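Local coordinates for protein carbohydrate binding module (Escherichia coli, PDB 2XFD) that binds carbohydrate through a calcium ion, here cellobiose, and probably recognises xylan-type polysaccharides as a family 60 carbohydrate-binding module, at residues Val81-Trp86 with Trp99-Tyr105; Arg74-Gln79 with Ile106-Val111; Asn3-Val7 with Ser42-Thr46. All coordinates share one frame; numbering follows the deposited sequence.

Contact 1. Residues Val81-Trp86 with Trp99-Tyr105. With CA (calcium ion), chain C; BGC (beta-D-glucopyranose), chain B; BGC (beta-D-glucopyranose), chain D.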
loop_
_atom_site.group_PDB
_atom_site.type_symbol
_atom_site.label_atom_id
_atom_site.label_comp_id
_atom_site.label_asym_id
_atom_site.label_seq_id
_atom_site.Cartn_x
_atom_site.Cartn_y
_atom_site.Cartn_z
ATOM N N VAL A 81 2.477 -10.940 -2.304
ATOM C CA VAL A 81 1.316 -10.881 -1.429
ATOM C C VAL A 81 0.584 -9.526 -1.528
ATOM O O VAL A 81 1.134 -8.473 -1.217
ATOM C CB VAL A 81 1.688 -11.188 0.013
ATOM C CG1 VAL A 81 0.417 -11.054 0.949
ATOM C CG2 VAL A 81 2.291 -12.588 0.068
ATOM N N ASN A 82 -0.656 -9.612 -2.013
ATOM C CA ASN A 82 -1.582 -8.493 -2.177
ATOM C C ASN A 82 -2.968 -8.997 -1.854
ATOM O O ASN A 82 -3.566 -9.750 -2.615
ATOM C CB ASN A 82 -1.493 -7.948 -3.599
ATOM C CG ASN A 82 -2.423 -6.755 -3.805
ATOM O OD1 ASN A 82 -3.480 -6.721 -3.169
ATOM N ND2 ASN A 82 -2.095 -5.850 -4.722
ATOM N N THR A 83 -3.453 -8.657 -0.660
ATOM C CA THR A 83 -4.716 -9.171 -0.209
ATOM C C THR A 83 -5.945 -8.386 -0.620
ATOM O O THR A 83 -7.086 -8.773 -0.371
ATOM C CB THR A 83 -4.739 -9.387 1.291
ATOM O OG1 THR A 83 -4.728 -8.110 1.935
ATOM C CG2 THR A 83 -3.585 -10.215 1.799
ATOM N N GLY A 84 -5.716 -7.232 -1.238
ATOM C CA GLY A 84 -6.773 -6.346 -1.700
ATOM C C GLY A 84 -7.100 -6.340 -3.165
ATOM O O GLY A 84 -8.137 -5.820 -3.565
ATOM N N VAL A 85 -6.216 -6.833 -4.019
ATOM C CA VAL A 85 -6.481 -6.820 -5.461
ATOM C C VAL A 85 -7.693 -7.668 -5.758
ATOM O O VAL A 85 -7.861 -8.765 -5.224
ATOM C CB VAL A 85 -5.250 -7.257 -6.280
ATOM C CG1 VAL A 85 -4.797 -8.662 -5.996
ATOM C CG2 VAL A 85 -5.503 -7.049 -7.710
ATOM N N TRP A 86 -8.575 -7.182 -6.673
ATOM C CA TRP A 86 -9.656 -7.987 -7.164
ATOM C C TRP A 86 -9.102 -8.772 -8.340
ATOM O O TRP A 86 -8.771 -8.255 -9.396
ATOM C CB TRP A 86 -10.808 -7.101 -7.600
ATOM C CG TRP A 86 -12.009 -7.909 -8.021
ATOM C CD1 TRP A 86 -12.413 -8.196 -9.310
ATOM C CD2 TRP A 86 -12.943 -8.509 -7.151
ATOM N NE1 TRP A 86 -13.548 -8.955 -9.266
ATOM C CE2 TRP A 86 -13.933 -9.136 -7.961
ATOM C CE3 TRP A 86 -13.104 -8.545 -5.785
ATOM C CZ2 TRP A 86 -14.971 -9.884 -7.414
ATOM C CZ3 TRP A 86 -14.150 -9.217 -5.250
ATOM C CH2 TRP A 86 -15.090 -9.897 -6.068
ATOM N N TRP A 99 -2.680 -2.729 -7.397
ATOM C CA TRP A 99 -4.017 -2.320 -6.987
ATOM C C TRP A 99 -4.467 -2.956 -5.667
ATOM O O TRP A 99 -4.302 -4.140 -5.449
ATOM C CB TRP A 99 -5.002 -2.708 -8.095
ATOM C CG TRP A 99 -4.846 -1.802 -9.275
ATOM C CD1 TRP A 99 -4.019 -1.964 -10.332
ATOM C CD2 TRP A 99 -5.441 -0.511 -9.434
ATOM N NE1 TRP A 99 -4.087 -0.908 -11.195
ATOM C CE2 TRP A 99 -4.980 0.012 -10.673
ATOM C CE3 TRP A 99 -6.372 0.249 -8.691
ATOM C CZ2 TRP A 99 -5.395 1.266 -11.154
ATOM C CZ3 TRP A 99 -6.758 1.448 -9.201
ATOM C CH2 TRP A 99 -6.266 1.927 -10.437
ATOM N N LEU A 100 -5.154 -2.123 -4.934
ATOM C CA LEU A 100 -5.956 -2.551 -3.784
ATOM C C LEU A 100 -7.369 -2.111 -4.079
ATOM O O LEU A 100 -7.737 -0.938 -3.945
ATOM C CB LEU A 100 -5.452 -1.959 -2.480
ATOM C CG LEU A 100 -4.059 -2.421 -2.041
ATOM C CD1 LEU A 100 -3.475 -1.514 -0.989
ATOM C CD2 LEU A 100 -4.127 -3.894 -1.593
ATOM N N HIS A 101 -8.203 -3.059 -4.500
ATOM C CA HIS A 101 -9.646 -2.803 -4.786
ATOM C C HIS A 101 -10.469 -2.957 -3.543
ATOM O O HIS A 101 -11.444 -2.216 -3.292
ATOM C CB HIS A 101 -10.123 -3.733 -5.880
ATOM C CG HIS A 101 -9.388 -3.583 -7.160
ATOM N ND1 HIS A 101 -9.510 -2.548 -8.080
ATOM C CD2 HIS A 101 -8.499 -4.440 -7.679
ATOM C CE1 HIS A 101 -8.728 -2.821 -9.124
ATOM N NE2 HIS A 101 -8.096 -3.954 -8.869
ATOM N N CYS A 102 -10.163 -3.963 -2.775
ATOM C CA CYS A 102 -10.816 -4.267 -1.503
ATOM C C CYS A 102 -9.908 -3.746 -0.370
ATOM O O CYS A 102 -8.708 -3.586 -0.572
ATOM C CB CYS A 102 -11.005 -5.775 -1.335
ATOM S SG CYS A 102 -11.700 -6.600 -2.751
ATOM N N ASN A 103 -10.477 -3.625 0.815
ATOM C CA ASN A 103 -9.642 -3.476 1.983
ATOM C C ASN A 103 -8.614 -4.629 2.032
ATOM O O ASN A 103 -8.985 -5.765 1.785
ATOM C CB ASN A 103 -10.434 -3.434 3.286
ATOM C CG ASN A 103 -11.222 -2.164 3.468
ATOM O OD1 ASN A 103 -10.807 -1.094 3.007
ATOM N ND2 ASN A 103 -12.356 -2.298 4.118
ATOM N N GLY A 104 -7.363 -4.340 2.327
ATOM C CA GLY A 104 -6.339 -5.308 2.252
ATOM C C GLY A 104 -4.999 -4.596 2.126
ATOM O O GLY A 104 -4.947 -3.362 2.267
ATOM N N TYR A 105 -3.942 -5.344 1.894
ATOM C CA TYR A 105 -2.606 -4.774 1.905
ATOM C C TYR A 105 -1.703 -5.423 0.873
ATOM O O TYR A 105 -1.929 -6.537 0.447
ATOM C CB TYR A 105 -1.971 -4.876 3.311
ATOM C CG TYR A 105 -1.742 -6.295 3.796
ATOM C CD1 TYR A 105 -2.625 -6.936 4.628
ATOM C CD2 TYR A 105 -0.679 -7.028 3.373
ATOM C CE1 TYR A 105 -2.395 -8.279 5.060
ATOM C CE2 TYR A 105 -0.470 -8.318 3.803
ATOM C CZ TYR A 105 -1.297 -8.909 4.613
ATOM O OH TYR A 105 -1.049 -10.195 5.062
HETATM CA CA CA C . -12.981 -0.698 -4.170
HETATM C C2 BGC B . -16.143 -6.372 -10.443
HETATM C C3 BGC B . -16.198 -5.567 -9.173
HETATM C C4 BGC B . -14.811 -5.163 -8.679
HETATM C C5 BGC B . -14.035 -4.623 -9.817
HETATM C C6 BGC B . -12.672 -4.259 -9.345
HETATM C C1 BGC B . -15.300 -5.610 -11.449
HETATM O O1 BGC B . -15.247 -6.161 -12.744
HETATM O O2 BGC B . -17.448 -6.649 -10.911
HETATM O O3 BGC B . -16.870 -6.293 -8.145
HETATM O O4 BGC B . -14.990 -4.158 -7.810
HETATM O O5 BGC B . -13.999 -5.584 -10.894
HETATM O O6 BGC B . -11.905 -3.789 -10.416
HETATM C C2 BGC D . -14.606 -3.312 -5.612
HETATM C C3 BGC D . -14.499 -3.665 -4.139
HETATM C C4 BGC D . -15.643 -4.589 -3.692
HETATM C C5 BGC D . -15.649 -5.802 -4.606
HETATM C C6 BGC D . -16.714 -6.888 -4.337
HETATM C C1 BGC D . -14.751 -4.555 -6.454
HETATM O O2 BGC D . -13.471 -2.480 -5.935
HETATM O O3 BGC D . -14.555 -2.438 -3.406
HETATM O O4 BGC D . -15.441 -5.046 -2.380
HETATM O O5 BGC D . -15.792 -5.364 -5.926
HETATM O O6 BGC D . -17.972 -6.267 -4.502
HETATM O O HOH W 1 -8.398 -8.339 2.812
HETATM O O HOH W 2 -15.026 0.307 -4.870
#
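Gly84 O is held by two consecutive amides of 99-105. Cys102 N reaches Gly84 O at 2.9 Å, nearly straight (175°) and on a lone pair, whereas His101 N, also 2.9 Å from Gly84 O, comes from above the carbonyl plane along a more bent path. A side chain at position 84 would run into Leu100 CD2 and Cys102 O, which suits the glycine found there. Asn82 braces the same turn: its OD1 accepts from Gly84 N and Val85 N, an Asx turn, while its ND2 donates to Trp99 O at 2.9 Å and to Ser97 O. Farther along, Thr83 N bonds to Tyr105 O at 2.8 Å. With Thr83 OG1 between its backbone N and carbonyl carbon (chi1 70°), the hydroxyl oxygen accepts from Tyr105 N at 2.9 Å, and Thr83 CG2 lies over the Tyr105 face, 4.1 Å from the ring centroid. The indole of Trp86 meets Cys102 SG at its edge, 3.9 Å from CE3; that sulfur is disulfide-bonded to Cys91. Both glucose units lie over one face of this indole. His101 O binds calcium at 2.3 Å, alongside Asp56, Arg60, Asp61 and the O2 and O3 of one glucose. The chemistry implies a divided recognition: calcium takes the neighbouring hydroxyls, the indole packs on one glucose face and the other's C5-C6 side, and the bonded turn probably holds the backbone that presents both.

Contact 2. Residues Arg74-Gln79 with Ile106-Val111. With CA (calcium ion), chain E.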
loop_
_atom_site.group_PDB
_atom_site.type_symbol
_atom_site.label_atom_id
_atom_site.label_comp_id
_atom_site.label_asym_id
_atom_site.label_seq_id
_atom_site.Cartn_x
_atom_site.Cartn_y
_atom_site.Cartn_z
ATOM N N ARG A 74 10.975 -0.631 -4.154
ATOM C CA ARG A 74 10.352 -1.937 -4.173
ATOM C C ARG A 74 9.008 -1.768 -4.866
ATOM O O ARG A 74 8.107 -1.131 -4.316
ATOM C CB ARG A 74 10.214 -2.467 -2.735
ATOM C CG ARG A 74 11.515 -2.526 -1.954
ATOM C CD ARG A 74 11.285 -3.121 -0.626
ATOM N NE ARG A 74 12.484 -3.073 0.216
ATOM C CZ ARG A 74 12.544 -3.462 1.470
ATOM N NH1 ARG A 74 11.515 -4.010 2.070
ATOM N NH2 ARG A 74 13.676 -3.253 2.170
ATOM N N GLN A 75 8.887 -2.261 -6.074
ATOM C CA GLN A 75 7.663 -2.088 -6.859
ATOM C C GLN A 75 6.506 -2.861 -6.243
ATOM O O GLN A 75 6.670 -4.035 -5.900
ATOM C CB GLN A 75 7.869 -2.556 -8.252
ATOM C CG GLN A 75 8.862 -1.757 -9.096
ATOM C CD GLN A 75 8.406 -0.360 -9.402
ATOM O OE1 GLN A 75 7.238 -0.034 -9.365
ATOM N NE2 GLN A 75 9.365 0.522 -9.713
ATOM N N ALA A 76 5.317 -2.276 -6.170
ATOM C CA ALA A 76 4.162 -3.022 -5.645
ATOM C C ALA A 76 3.868 -4.276 -6.434
ATOM O O ALA A 76 3.545 -5.318 -5.861
ATOM C CB ALA A 76 2.965 -2.070 -5.585
ATOM N N GLU A 77 3.969 -4.182 -7.764
ATOM C CA GLU A 77 3.686 -5.280 -8.660
ATOM C C GLU A 77 4.703 -6.401 -8.589
ATOM O O GLU A 77 4.463 -7.476 -9.115
ATOM C CB GLU A 77 3.512 -4.769 -10.107
ATOM C CG GLU A 77 4.750 -4.087 -10.723
ATOM C CD GLU A 77 4.838 -2.605 -10.476
ATOM O OE1 GLU A 77 5.310 -1.883 -11.390
ATOM O OE2 GLU A 77 4.515 -2.121 -9.369
ATOM N N ASN A 78 5.849 -6.150 -7.929
ATOM C CA ASN A 78 6.850 -7.200 -7.693
ATOM C C ASN A 78 6.631 -7.943 -6.386
ATOM O O ASN A 78 7.420 -8.825 -6.091
ATOM C CB ASN A 78 8.276 -6.608 -7.784
ATOM C CG ASN A 78 8.623 -6.140 -9.184
ATOM O OD1 ASN A 78 7.930 -6.451 -10.154
ATOM N ND2 ASN A 78 9.695 -5.407 -9.309
ATOM N N GLN A 79 5.593 -7.628 -5.658
ATOM C CA GLN A 79 5.329 -8.259 -4.379
ATOM C C GLN A 79 4.340 -9.392 -4.537
ATOM O O GLN A 79 3.251 -9.205 -5.106
ATOM C CB GLN A 79 4.844 -7.245 -3.346
ATOM C CG GLN A 79 5.677 -6.012 -3.202
ATOM C CD GLN A 79 7.166 -6.276 -3.045
ATOM O OE1 GLN A 79 7.995 -5.615 -3.828
ATOM N NE2 GLN A 79 7.557 -7.078 -2.225
ATOM N N ILE A 106 -0.651 -4.714 0.555
ATOM C CA ILE A 106 0.513 -5.220 -0.178
ATOM C C ILE A 106 1.634 -5.361 0.805
ATOM O O ILE A 106 1.938 -4.402 1.541
ATOM C CB ILE A 106 0.904 -4.327 -1.359
ATOM C CG1 ILE A 106 -0.285 -4.075 -2.265
ATOM C CG2 ILE A 106 2.057 -4.958 -2.091
ATOM C CD1 ILE A 106 -0.093 -3.033 -3.308
ATOM N N SER A 107 2.287 -6.520 0.851
ATOM C CA SER A 107 3.447 -6.734 1.695
ATOM C C SER A 107 4.707 -6.536 0.909
ATOM O O SER A 107 4.887 -7.064 -0.161
ATOM C CB SER A 107 3.473 -8.150 2.227
ATOM O OG SER A 107 4.646 -8.406 2.952
ATOM N N PHE A 108 5.635 -5.735 1.473
ATOM C CA PHE A 108 6.895 -5.385 0.824
ATOM C C PHE A 108 8.107 -6.016 1.516
ATOM O O PHE A 108 9.237 -5.666 1.251
ATOM C CB PHE A 108 7.086 -3.868 0.749
ATOM C CG PHE A 108 6.080 -3.208 -0.161
ATOM C CD1 PHE A 108 4.835 -2.842 0.274
ATOM C CD2 PHE A 108 6.402 -2.920 -1.461
ATOM C CE1 PHE A 108 3.936 -2.245 -0.567
ATOM C CE2 PHE A 108 5.536 -2.297 -2.303
ATOM C CZ PHE A 108 4.280 -1.955 -1.878
ATOM N N GLY A 109 7.872 -7.002 2.349
ATOM C CA GLY A 109 8.979 -7.668 3.063
ATOM C C GLY A 109 9.451 -6.814 4.226
ATOM O O GLY A 109 8.934 -5.767 4.540
ATOM N N ASN A 110 10.469 -7.322 4.919
ATOM C CA ASN A 110 10.995 -6.624 6.074
ATOM C C ASN A 110 11.765 -5.347 5.718
ATOM O O ASN A 110 12.248 -5.187 4.602
ATOM C CB ASN A 110 11.980 -7.549 6.840
ATOM C CG ASN A 110 11.273 -8.743 7.471
ATOM O OD1 ASN A 110 11.988 -9.740 7.756
ATOM N ND2 ASN A 110 10.035 -8.697 7.732
ATOM N N VAL A 111 11.778 -4.451 6.674
ATOM C CA VAL A 111 12.523 -3.225 6.459
ATOM C C VAL A 111 13.923 -3.482 6.061
ATOM O O VAL A 111 14.498 -2.988 5.105
ATOM C CB VAL A 111 12.453 -2.251 7.713
ATOM C CG1 VAL A 111 13.355 -1.021 7.552
ATOM C CG2 VAL A 111 11.064 -1.884 8.047
HETATM CA CA CA E . 5.025 0.191 -10.023
HETATM O O HOH W 3 5.784 1.053 -12.103
#
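Phe108, Arg74 and Gln79 carry most of the surface buried here, and they show how one strand offers two kinds of surface, an apolar ring and its backbone carbonyls. Arg74 serves the carbonyls. Its chain runs extended from CG to NE (chi3 -174°), long enough to bring the guanidinium past Phe108 to the end of 106-111. There NH1 donates to Phe108 O at 2.9 Å and to Asn110 O at 2.9 Å, the latter nearly in the guanidinium plane and fairly straight (160°). NH2 of Arg74 adds a bond to Val111 O at 3.1 Å and a weak one to Asn110 O. All of these carbonyls lie at the edge of the flat group, while NE is taken by Gln72 OE1, so the guanidinium is gripped along its rim and its rotation is fixed.

The ring of Phe108 fills the ground between Arg74 and Ala76. Its rim points at the backbone of Arg74 and Gln75, and its CZ touches Ala76 CB at 3.9 Å. Gln79 crosses the phenyl group at about a right angle, with CG 3.6 Å from Phe108 CD2, and its bent chain (chi2 -49°) turns NE2 back toward Ser107 O, a weak bond at 3.4 Å. Gln79 CB also rests 3.8 Å from Ile106 CG2.

On the far side of 74-79, Gln75 OE1 binds a second calcium at 2.3 Å, with Glu77 chelating through both oxygens and Asp65 and Glu98 completing the protein ligands. Strand 72-75 pairs with 62-69 and strand 104-110 with 48-53; the Phe108 ring reaches from its own sheet, where Val51 is its neighbour, to Ile67 of the other.

Contact 3. Residues Asn3-Val7 with Ser42-Thr46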
loop_
_atom_site.group_PDB
_atom_site.type_symbol
_atom_site.label_atom_id
_atom_site.label_comp_id
_atom_site.label_asym_id
_atom_site.label_seq_id
_atom_site.Cartn_x
_atom_site.Cartn_y
_atom_site.Cartn_z
ATOM N N ASN A 3 14.791 4.236 10.019
ATOM C CA ASN A 3 14.479 3.927 8.618
ATOM C C ASN A 3 13.602 4.941 8.020
ATOM O O ASN A 3 12.814 5.605 8.752
ATOM C CB ASN A 3 13.817 2.553 8.628
ATOM C CG ASN A 3 14.768 1.544 9.256
ATOM O OD1 ASN A 3 15.827 1.314 8.732
ATOM N ND2 ASN A 3 14.352 0.927 10.377
ATOM N N SER A 4 13.720 5.156 6.742
ATOM C CA SER A 4 12.874 6.062 5.969
ATOM C C SER A 4 12.126 5.273 4.925
ATOM O O SER A 4 12.725 4.486 4.196
ATOM C CB SER A 4 13.754 7.153 5.311
ATOM O OG SER A 4 12.912 8.098 4.685
ATOM N N ILE A 5 10.823 5.490 4.861
ATOM C CA ILE A 5 9.982 4.816 3.897
ATOM C C ILE A 5 9.129 5.827 3.175
ATOM O O ILE A 5 8.423 6.646 3.801
ATOM C CB ILE A 5 9.053 3.736 4.570
ATOM C CG1 ILE A 5 9.908 2.734 5.288
ATOM C CG2 ILE A 5 8.181 3.104 3.504
ATOM C CD1 ILE A 5 9.103 1.765 6.189
ATOM N N THR A 6 9.164 5.815 1.855
ATOM C CA THR A 6 8.316 6.640 1.005
ATOM C C THR A 6 7.318 5.737 0.257
ATOM O O THR A 6 7.750 4.736 -0.314
ATOM C CB THR A 6 9.093 7.468 0.028
ATOM O OG1 THR A 6 9.933 8.361 0.731
ATOM C CG2 THR A 6 8.259 8.238 -0.951
ATOM N N VAL A 7 6.035 6.049 0.306
ATOM C CA VAL A 7 5.007 5.375 -0.422
ATOM C C VAL A 7 4.593 6.266 -1.594
ATOM O O VAL A 7 4.256 7.423 -1.383
ATOM C CB VAL A 7 3.816 5.064 0.482
ATOM C CG1 VAL A 7 2.680 4.383 -0.289
ATOM C CG2 VAL A 7 4.247 4.252 1.667
ATOM N N SER A 42 9.146 8.006 8.871
ATOM C CA SER A 42 10.296 7.448 9.547
ATOM C C SER A 42 9.848 6.406 10.541
ATOM O O SER A 42 8.768 6.546 11.131
ATOM C CB SER A 42 11.031 8.537 10.401
ATOM O OG SER A 42 11.611 9.558 9.595
ATOM N N THR A 43 10.653 5.391 10.772
ATOM C CA THR A 43 10.363 4.424 11.821
ATOM C C THR A 43 11.688 3.732 12.247
ATOM O O THR A 43 12.553 3.436 11.421
ATOM C CB THR A 43 9.354 3.351 11.367
ATOM O OG1 THR A 43 9.035 2.481 12.443
ATOM C CG2 THR A 43 9.809 2.538 10.185
ATOM N N SER A 44 11.721 3.405 13.535
ATOM C CA SER A 44 12.736 2.568 14.166
ATOM C C SER A 44 12.393 1.062 14.047
ATOM O O SER A 44 13.192 0.226 14.353
ATOM C CB SER A 44 12.911 2.950 15.639
ATOM O OG SER A 44 11.784 2.709 16.409
ATOM N N LEU A 45 11.175 0.751 13.673
ATOM C CA LEU A 45 10.718 -0.635 13.562
ATOM C C LEU A 45 11.389 -1.267 12.336
ATOM O O LEU A 45 11.743 -0.592 11.373
ATOM C CB LEU A 45 9.214 -0.678 13.459
ATOM C CG LEU A 45 8.445 -0.155 14.667
ATOM C CD1 LEU A 45 6.998 -0.065 14.365
ATOM C CD2 LEU A 45 8.715 -1.002 15.935
ATOM N N THR A 46 11.519 -2.614 12.379
ATOM C CA THR A 46 12.285 -3.343 11.364
ATOM C C THR A 46 11.569 -4.477 10.693
ATOM O O THR A 46 12.113 -5.141 9.845
ATOM C CB THR A 46 13.583 -3.900 12.000
ATOM O OG1 THR A 46 13.218 -4.812 13.042
ATOM C CG2 THR A 46 14.456 -2.859 12.605
HETATM O O HOH W 4 11.892 9.680 6.731
#
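The flat amide of Asn3 has two carbonyls of 42-46 near its nitrogen, but neither lies squarely in its plane. Thr43 O is displaced to one side and Leu45 O to the other, and the bonds from Asn3 ND2 are correspondingly weak: 3.3 Å to Thr43 O and 3.2 Å to Leu45 O, the second bent to 123°. Val111 covers the face on the side of that second carbonyl. Val111 CG1 stands almost directly above Asn3 CG at 3.4 Å. At the other end of the group Asn3 OD1 accepts from Asn70 ND2, a stronger tie that fixes the turn of the amide.

The firmer link across the contact is made by backbone. Asn3 N donates to Thr43 O at 2.8 Å, and Thr43 N returns a bond to Asn3 O at 3.0 Å. Beside this exchange Ser4 and Ser42 form an antiparallel non-hydrogen-bonded pair, with both side chains on the same face of the sheet, and Ser42 CA brings its hydrogen to Asn3 O, 3.2 Å away.

Thr43 points its two branches to different tasks. With OG1 opposite its backbone N (chi1 -176°), the hydroxyl oxygen accepts from Leu45 N at 3.0 Å, closing an ST turn that brings Leu45 O round to Asn3. CG2 faces inward, 4.1 Å from Ile5 CD1. Replacing Thr43 by an alanine would probably leave Leu45 N without this acceptor, free the turn to shift away from the Asn3 amide, and open a gap beside Ile5.

Such an arrangement is that of an antiparallel strand pair running out into a turn: strand 4-11 pairs with 37-42 just where the chain leaves for 48-53, at the rim of a beta-sandwich.

Strand 104-110 ties contact 1 to contact 2, whose centres lie 13 Å apart: Val81 O and Ser107 N probably form a hydrogen bond at 3.1 Å, and Asn82 and Leu100 pack on Ile106. Along the chain, contact 1 nests within the loop that contact 2 closes. Contact 3 meets the other end of contact 2, 14 Å away between centres, where Val111 N probably bonds to Thr46 O at 3.3 Å. Contacts 1 and 3 do not touch; their centres lie 22 Å apart, on opposite sides of the molecule's centre. Contact 1 carries part of the sugar site, through Trp86 and His101; a bound glucose lies about 14 Å from the Ile106 side chain of contact 2, which holds another calcium.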